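Uncharacterized protein AF_0924 (Archaeoglobus fulgidus, PDB 3DT5) is of unknown function; the part described here is the C-terminal domain of a probable membrane protein, a mainly helical domain that binds a calcium ion. Local coordinates at residues 103-108 and 121-126. Sequence-based numbering, arbitrary orientation. Where two conformers were deposited one is given.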
# COMPACT_ATOMS: atom_id res chain seq x y z
N GLU A 103 7.70 0.97 5.41
CA GLU A 103 9.17 1.09 5.51
C GLU A 103 9.82 1.32 4.13
O GLU A 103 10.71 2.18 3.97
CB GLU A 103 9.77 -0.12 6.23
CG GLU A 103 9.33 -0.26 7.71
CD GLU A 103 9.50 1.02 8.57
OE1 GLU A 103 8.55 1.42 9.30
OE2 GLU A 103 10.60 1.62 8.53
N GLU A 104 9.40 0.55 3.12
CA GLU A 104 9.96 0.75 1.76
C GLU A 104 9.66 2.14 1.24
O GLU A 104 10.50 2.78 0.64
CB GLU A 104 9.40 -0.22 0.71
CG GLU A 104 9.97 -1.59 0.82
CD GLU A 104 9.84 -2.40 -0.45
OE1 GLU A 104 10.52 -3.45 -0.45
OE2 GLU A 104 9.08 -2.09 -1.42
N PHE A 105 8.42 2.57 1.41
CA PHE A 105 7.99 3.89 0.98
C PHE A 105 8.90 4.97 1.55
O PHE A 105 9.33 5.84 0.82
CB PHE A 105 6.52 4.12 1.39
CG PHE A 105 6.03 5.55 1.21
CD1 PHE A 105 6.00 6.15 -0.05
CD2 PHE A 105 5.59 6.28 2.31
CE1 PHE A 105 5.52 7.48 -0.23
CE2 PHE A 105 5.12 7.63 2.16
CZ PHE A 105 5.07 8.21 0.88
N LEU A 106 9.15 4.96 2.85
CA LEU A 106 10.00 6.00 3.43
C LEU A 106 11.41 5.95 2.84
O LEU A 106 12.05 6.98 2.67
CB LEU A 106 10.14 5.82 4.93
CG LEU A 106 8.87 6.02 5.76
CD1 LEU A 106 9.16 5.60 7.21
CD2 LEU A 106 8.32 7.44 5.64
N GLU A 107 11.90 4.74 2.53
CA GLU A 107 13.24 4.66 1.94
C GLU A 107 13.20 5.21 0.51
O GLU A 107 14.08 5.94 0.09
CB GLU A 107 13.77 3.21 1.94
CG GLU A 107 15.09 3.13 1.13
CD GLU A 107 15.91 1.89 1.43
OE1 GLU A 107 16.78 1.56 0.59
OE2 GLU A 107 15.69 1.26 2.49
N VAL A 108 12.17 4.89 -0.26
CA VAL A 108 12.09 5.41 -1.64
C VAL A 108 11.95 6.94 -1.60
O VAL A 108 12.57 7.67 -2.40
CB VAL A 108 10.93 4.74 -2.47
CG1 VAL A 108 10.83 5.36 -3.89
CG2 VAL A 108 11.20 3.23 -2.61
N SER A 121 10.73 15.93 3.93
CA SER A 121 9.59 16.00 4.81
C SER A 121 9.02 14.59 4.90
O SER A 121 8.24 14.17 4.04
CB SER A 121 8.54 16.99 4.28
OG SER A 121 7.50 17.18 5.22
N LEU A 122 9.45 13.83 5.91
CA LEU A 122 8.96 12.45 6.06
C LEU A 122 7.64 12.40 6.80
O LEU A 122 7.56 12.86 7.95
CB LEU A 122 10.00 11.49 6.69
CG LEU A 122 11.21 11.01 5.87
CD1 LEU A 122 11.89 9.85 6.57
CD2 LEU A 122 10.88 10.61 4.44
N PRO A 123 6.60 11.84 6.15
CA PRO A 123 5.25 11.82 6.68
C PRO A 123 5.17 10.89 7.87
O PRO A 123 5.99 10.00 7.99
CB PRO A 123 4.42 11.27 5.52
CG PRO A 123 5.37 10.50 4.66
CD PRO A 123 6.72 11.15 4.84
N GLU A 124 4.20 11.10 8.75
CA GLU A 124 3.94 10.23 9.90
C GLU A 124 3.21 8.97 9.41
O GLU A 124 2.48 9.02 8.45
CB GLU A 124 3.07 10.95 10.92
CG GLU A 124 3.73 12.22 11.47
CD GLU A 124 4.92 11.93 12.39
OE1 GLU A 124 6.09 11.94 11.91
OE2 GLU A 124 4.69 11.68 13.60
N LYS A 125 3.43 7.83 10.06
CA LYS A 125 2.80 6.60 9.61
C LYS A 125 1.30 6.63 9.88
O LYS A 125 0.91 6.93 11.01
CB LYS A 125 3.41 5.41 10.34
CG LYS A 125 2.96 4.06 9.75
CD LYS A 125 3.63 2.92 10.50
CE LYS A 125 2.97 1.60 10.13
NZ LYS A 125 3.82 0.55 10.79
N PRO A 126 0.45 6.28 8.89
CA PRO A 126 -0.98 6.30 9.24
C PRO A 126 -1.44 5.01 9.94
O PRO A 126 -0.70 3.99 9.95
CB PRO A 126 -1.67 6.42 7.87
CG PRO A 126 -0.76 5.67 6.95
CD PRO A 126 0.67 5.86 7.48
O HOH W 1 6.32 0.12 9.10
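With chi1 at 170°, F105 places CG opposite its own backbone N, while L106 holds CG beside its own N (chi1 -67°). These torsions bring the F105 ring to P123 and a methyl of L106 to P123 and L122. The motif is a helix covered by an extended, proline-containing loop. After helix 88-116 ends, the chain doubles back along it, and 121-126 runs without regular structure toward strand 130-131.

P123 lies at the centre of the contact. Its CB points at the helix, and its ring rests beside F105 and L106. The F105 ring meets it obliquely, with CE2 3.8 Å from P123 CG. The L106 methyl CD2 lies alongside the proline ring, 4.1 Å from P123 CD. The same methyl also meets L122, with L106 CD2 4.2 Å from L122 CD2. The contact is partly buried and mainly apolar; the two segments together bury about 190 Å².

W102 and L109 also touch P123, so the proline sits among four side chains of one helix. F105 reaches further inward, to Y27 and I31 of helix 16-35, and so links the loop's packing to the helical core.

The exposed margin is polar. K125 is fully extended and forms a salt bridge with D99. A link to E103 is less certain: in one of its two conformers, a water joins K125 NZ to E103 OE1.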